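Local coordinates for putative transcriptional regulator protein, LacI family (Rhizobium etli, PDB 3MIZ), which probably binds cis-regulatory DNA as a LacI-family transcription factor, its periplasmic-binding-protein-like part being of the kind that senses small ligands, at residues D90-P102 with L256-I268. Sequence-based numbering, arbitrary orientation.
Sequences DVSIPTVMINCRP and LGREGAKWLNDLI
Val96 packs against helix 256-268 with both of its methyl groups and is buried by the helix more than any other residue of 90-102. Val96 CG1 stands over the helix backbone at Gly260 O and meets the indole of Trp263 at CE3, 3.8 Å away, the two side chains crossing nearly at right angles. Val96 CG2, anti to the carbonyl carbon, is turned instead onto the next part of the helix, 3.6 Å from Leu264 CA. One turn back, Gly260 offers bare backbone to Ile98, whose CD1 lies 3.9 Å from Gly260 CA; the Ile98 methyl occupies the side of Gly260 where a side-chain carbon would otherwise lie. The side chains of Ile98 and Leu256 slide past each other in opposite directions, Ile98 CG2 coming within 3.8 Å of Leu256 CB. With both methyls of Val96 gone, as in an alanine here, a gap would probably open between strand 95-97 and the helix beside Trp263 CE3 and Leu264, and the indole would lose its contact with Val96 CG1.

Strand 95-97 is an edge strand of the parallel sheet, bonded through its backbone to Val74 and Tyr76 of strand 73-78, and the helix runs nearly antiparallel to it at 155°, with 8.0 Å between axes. This is helix-on-sheet packing of the periplasmic-binding-protein type, in which the chain returns late in its sequence to cover the sheet of its first lobe. No hydrogen bond joins the two segments.

Toward Pro94 the contact becomes partly open to solvent, with Pro94, Leu267 and Ile268 partly exposed. There Pro94 CB rests 3.9 Å from Ile268 CG1, while Leu267 CD2 lies farther from Pro94 CB, at 4.3 Å. Leu264, more deeply buried, reaches back to this end, its CD1 lying 3.5 Å from Pro94 O.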
loop_
_atom_site.group_PDB
_atom_site.type_symbol
_atom_site.label_atom_id
_atom_site.label_comp_id
_atom_site.label_asym_id
_atom_site.label_seq_id
_atom_site.Cartn_x
_atom_site.Cartn_y
_atom_site.Cartn_z
ATOM N N ASP A 90 -21.557 -25.227 -3.120
ATOM C CA ASP A 90 -21.394 -26.678 -3.031
ATOM C C ASP A 90 -19.970 -27.151 -3.302
ATOM O O ASP A 90 -19.700 -28.353 -3.296
ATOM C CB ASP A 90 -22.338 -27.380 -4.013
ATOM C CG ASP A 90 -23.790 -27.195 -3.653
ATOM O OD1 ASP A 90 -24.146 -27.481 -2.490
ATOM O OD2 ASP A 90 -24.575 -26.771 -4.530
ATOM N N VAL A 91 -19.065 -26.207 -3.537
ATOM C CA VAL A 91 -17.673 -26.533 -3.822
ATOM C C VAL A 91 -16.891 -27.015 -2.602
ATOM O O VAL A 91 -16.996 -26.453 -1.509
ATOM C CB VAL A 91 -16.937 -25.319 -4.437
ATOM C CG1 VAL A 91 -15.464 -25.639 -4.621
ATOM C CG2 VAL A 91 -17.569 -24.957 -5.769
ATOM N N SER A 92 -16.098 -28.058 -2.815
ATOM C CA SER A 92 -15.269 -28.640 -1.773
ATOM C C SER A 92 -13.826 -28.718 -2.257
ATOM O O SER A 92 -13.499 -29.508 -3.145
ATOM C CB SER A 92 -15.767 -30.043 -1.421
ATOM O OG SER A 92 -14.863 -30.692 -0.543
ATOM N N ILE A 93 -12.966 -27.887 -1.675
ATOM C CA ILE A 93 -11.550 -27.857 -2.034
ATOM C C ILE A 93 -10.759 -27.643 -0.749
ATOM O O ILE A 93 -11.175 -26.855 0.101
ATOM C CB ILE A 93 -11.231 -26.673 -2.980
ATOM C CG1 ILE A 93 -12.075 -26.767 -4.252
ATOM C CG2 ILE A 93 -9.741 -26.665 -3.313
ATOM C CD1 ILE A 93 -11.844 -25.621 -5.227
ATOM N N PRO A 94 -9.621 -28.344 -0.583
ATOM C CA PRO A 94 -8.823 -28.164 0.637
ATOM C C PRO A 94 -8.572 -26.667 0.810
ATOM O O PRO A 94 -8.124 -26.001 -0.127
ATOM C CB PRO A 94 -7.544 -28.930 0.327
ATOM C CG PRO A 94 -8.051 -30.075 -0.510
ATOM C CD PRO A 94 -9.039 -29.390 -1.444
ATOM N N THR A 95 -8.854 -26.154 2.004
ATOM C CA THR A 95 -8.710 -24.728 2.270
ATOM C C THR A 95 -8.108 -24.390 3.632
ATOM O O THR A 95 -8.384 -25.054 4.627
ATOM C CB THR A 95 -10.088 -24.045 2.190
ATOM O OG1 THR A 95 -10.635 -24.229 0.878
ATOM C CG2 THR A 95 -9.983 -22.555 2.489
ATOM N N VAL A 96 -7.281 -23.349 3.658
ATOM C CA VAL A 96 -6.685 -22.867 4.897
ATOM C C VAL A 96 -6.979 -21.368 4.934
ATOM O O VAL A 96 -6.773 -20.663 3.944
ATOM C CB VAL A 96 -5.161 -23.099 4.950
ATOM C CG1 VAL A 96 -4.564 -22.387 6.159
ATOM C CG2 VAL A 96 -4.865 -24.593 5.050
HETATM N N MSE A 97 -7.499 -20.892 6.057
HETATM C CA MSE A 97 -7.818 -19.473 6.200
HETATM C C MSE A 97 -6.638 -18.721 6.813
HETATM O O MSE A 97 -6.007 -19.208 7.746
HETATM C CB MSE A 97 -9.068 -19.307 7.079
HETATM C CG MSE A 97 -10.323 -19.896 6.439
HETATM SE SE MSE A 97 -11.875 -19.843 7.611
HETATM C CE MSE A 97 -12.204 -17.953 7.548
ATOM N N ILE A 98 -6.335 -17.544 6.270
ATOM C CA ILE A 98 -5.225 -16.737 6.775
ATOM C C ILE A 98 -5.678 -15.311 7.087
ATOM O O ILE A 98 -6.239 -14.624 6.224
ATOM C CB ILE A 98 -4.071 -16.667 5.756
ATOM C CG1 ILE A 98 -3.613 -18.090 5.386
ATOM C CG2 ILE A 98 -2.894 -15.881 6.368
ATOM C CD1 ILE A 98 -2.731 -18.158 4.128
ATOM N N ASN A 99 -5.422 -14.891 8.322
ATOM C CA ASN A 99 -5.763 -13.557 8.836
ATOM C C ASN A 99 -7.243 -13.473 9.190
ATOM O O ASN A 99 -7.803 -12.383 9.349
ATOM C CB ASN A 99 -5.428 -12.469 7.808
ATOM C CG ASN A 99 -5.201 -11.113 8.454
ATOM O OD1 ASN A 99 -5.332 -10.071 7.813
ATOM N ND2 ASN A 99 -4.850 -11.124 9.729
ATOM N N CYS A 100 -7.871 -14.634 9.309
ATOM C CA CYS A 100 -9.277 -14.706 9.632
ATOM C C CYS A 100 -9.588 -16.051 10.272
ATOM O O CYS A 100 -8.779 -16.982 10.231
ATOM C CB CYS A 100 -10.122 -14.504 8.364
ATOM S SG CYS A 100 -9.713 -15.617 6.975
ATOM N N ARG A 101 -10.766 -16.135 10.877
ATOM C CA ARG A 101 -11.215 -17.343 11.547
ATOM C C ARG A 101 -12.664 -17.611 11.138
ATOM O O ARG A 101 -13.448 -16.677 10.951
ATOM C CB ARG A 101 -11.122 -17.138 13.062
ATOM C CG ARG A 101 -12.163 -17.860 13.893
ATOM C CD ARG A 101 -12.127 -17.350 15.323
ATOM N NE ARG A 101 -11.791 -15.927 15.345
ATOM C CZ ARG A 101 -11.677 -15.183 16.442
ATOM N NH1 ARG A 101 -11.877 -15.709 17.647
ATOM N NH2 ARG A 101 -11.334 -13.908 16.332
ATOM N N PRO A 102 -13.036 -18.889 11.005
ATOM C CA PRO A 102 -14.412 -19.208 10.619
ATOM C C PRO A 102 -15.394 -18.877 11.731
ATOM O O PRO A 102 -15.038 -18.913 12.910
ATOM C CB PRO A 102 -14.352 -20.707 10.340
ATOM C CG PRO A 102 -13.320 -21.182 11.333
ATOM C CD PRO A 102 -12.243 -20.116 11.213
ATOM N N LEU A 256 2.720 -15.398 8.112
ATOM C CA LEU A 256 1.375 -15.975 8.039
ATOM C C LEU A 256 1.172 -16.598 6.667
ATOM O O LEU A 256 0.586 -17.674 6.545
ATOM C CB LEU A 256 0.295 -14.913 8.268
ATOM C CG LEU A 256 0.035 -14.484 9.714
ATOM C CD1 LEU A 256 -0.933 -13.307 9.743
ATOM C CD2 LEU A 256 -0.531 -15.659 10.500
ATOM N N GLY A 257 1.646 -15.904 5.637
ATOM C CA GLY A 257 1.521 -16.401 4.279
ATOM C C GLY A 257 2.346 -17.660 4.065
ATOM O O GLY A 257 1.847 -18.655 3.544
ATOM N N ARG A 258 3.613 -17.630 4.471
ATOM C CA ARG A 258 4.465 -18.803 4.310
ATOM C C ARG A 258 3.932 -19.988 5.110
ATOM O O ARG A 258 3.853 -21.109 4.593
ATOM C CB ARG A 258 5.895 -18.490 4.755
ATOM C CG ARG A 258 6.599 -17.436 3.920
ATOM C CD ARG A 258 8.055 -17.328 4.354
ATOM N NE ARG A 258 8.729 -18.619 4.265
ATOM C CZ ARG A 258 8.977 -19.247 3.119
ATOM N NH1 ARG A 258 8.613 -18.697 1.970
ATOM N NH2 ARG A 258 9.571 -20.431 3.123
ATOM N N GLU A 259 3.565 -19.749 6.367
ATOM C CA GLU A 259 3.044 -20.829 7.208
ATOM C C GLU A 259 1.725 -21.369 6.662
ATOM O O GLU A 259 1.517 -22.582 6.611
ATOM C CB GLU A 259 2.846 -20.351 8.651
ATOM C CG GLU A 259 4.135 -20.217 9.459
ATOM C CD GLU A 259 4.864 -21.540 9.611
ATOM O OE1 GLU A 259 4.229 -22.537 10.020
ATOM O OE2 GLU A 259 6.078 -21.581 9.325
ATOM N N GLY A 260 0.836 -20.465 6.262
ATOM C CA GLY A 260 -0.449 -20.875 5.723
ATOM C C GLY A 260 -0.306 -21.754 4.499
ATOM O O GLY A 260 -1.000 -22.762 4.366
ATOM N N ALA A 261 0.598 -21.371 3.600
ATOM C CA ALA A 261 0.833 -22.127 2.374
ATOM C C ALA A 261 1.354 -23.533 2.679
ATOM O O ALA A 261 0.865 -24.509 2.118
ATOM C CB ALA A 261 1.822 -21.373 1.467
ATOM N N LYS A 262 2.337 -23.637 3.568
ATOM C CA LYS A 262 2.887 -24.945 3.919
ATOM C C LYS A 262 1.791 -25.818 4.522
ATOM O O LYS A 262 1.662 -27.000 4.189
ATOM C CB LYS A 262 4.036 -24.807 4.923
ATOM C CG LYS A 262 4.658 -26.149 5.286
ATOM C CD LYS A 262 5.679 -26.040 6.400
ATOM C CE LYS A 262 6.189 -27.427 6.784
ATOM N NZ LYS A 262 7.249 -27.369 7.826
ATOM N N TRP A 263 1.003 -25.223 5.408
ATOM C CA TRP A 263 -0.087 -25.922 6.065
ATOM C C TRP A 263 -1.067 -26.459 5.019
ATOM O O TRP A 263 -1.497 -27.613 5.099
ATOM C CB TRP A 263 -0.791 -24.967 7.031
ATOM C CG TRP A 263 -1.550 -25.634 8.135
ATOM C CD1 TRP A 263 -1.552 -26.966 8.450
ATOM C CD2 TRP A 263 -2.390 -24.993 9.103
ATOM N NE1 TRP A 263 -2.338 -27.191 9.555
ATOM C CE2 TRP A 263 -2.865 -25.997 9.976
ATOM C CE3 TRP A 263 -2.785 -23.667 9.319
ATOM C CZ2 TRP A 263 -3.717 -25.716 11.051
ATOM C CZ3 TRP A 263 -3.634 -23.387 10.390
ATOM C CH2 TRP A 263 -4.088 -24.410 11.241
ATOM N N LEU A 264 -1.409 -25.631 4.034
ATOM C CA LEU A 264 -2.323 -26.060 2.981
ATOM C C LEU A 264 -1.695 -27.215 2.205
ATOM O O LEU A 264 -2.374 -28.187 1.851
ATOM C CB LEU A 264 -2.630 -24.911 2.010
ATOM C CG LEU A 264 -3.508 -25.270 0.798
ATOM C CD1 LEU A 264 -4.871 -25.770 1.263
ATOM C CD2 LEU A 264 -3.677 -24.057 -0.109
ATOM N N ASN A 265 -0.399 -27.102 1.939
ATOM C CA ASN A 265 0.308 -28.138 1.195
ATOM C C ASN A 265 0.181 -29.483 1.904
ATOM O O ASN A 265 -0.111 -30.493 1.263
ATOM C CB ASN A 265 1.785 -27.758 1.030
ATOM C CG ASN A 265 2.496 -28.597 -0.029
ATOM O OD1 ASN A 265 2.100 -28.612 -1.194
ATOM N ND2 ASN A 265 3.554 -29.289 0.378
ATOM N N ASP A 266 0.385 -29.498 3.220
ATOM C CA ASP A 266 0.285 -30.739 3.986
ATOM C C ASP A 266 -1.141 -31.276 3.997
ATOM O O ASP A 266 -1.354 -32.486 3.933
ATOM C CB ASP A 266 0.768 -30.538 5.430
ATOM C CG ASP A 266 2.229 -30.138 5.511
ATOM O OD1 ASP A 266 3.015 -30.556 4.637
ATOM O OD2 ASP A 266 2.598 -29.411 6.453
ATOM N N LEU A 267 -2.115 -30.375 4.079
ATOM C CA LEU A 267 -3.522 -30.765 4.084
ATOM C C LEU A 267 -3.901 -31.393 2.745
ATOM O O LEU A 267 -4.657 -32.364 2.690
ATOM C CB LEU A 267 -4.408 -29.546 4.336
ATOM C CG LEU A 267 -5.908 -29.818 4.459
ATOM C CD1 LEU A 267 -6.176 -30.618 5.726
ATOM C CD2 LEU A 267 -6.670 -28.506 4.497
ATOM N N ILE A 268 -3.376 -30.822 1.665
ATOM C CA ILE A 268 -3.654 -31.320 0.321
ATOM C C ILE A 268 -3.052 -32.705 0.144
ATOM O O ILE A 268 -3.610 -33.549 -0.553
ATOM C CB ILE A 268 -3.059 -30.385 -0.748
ATOM C CG1 ILE A 268 -3.768 -29.031 -0.697
ATOM C CG2 ILE A 268 -3.194 -31.013 -2.129
ATOM C CD1 ILE A 268 -3.073 -27.954 -1.489
#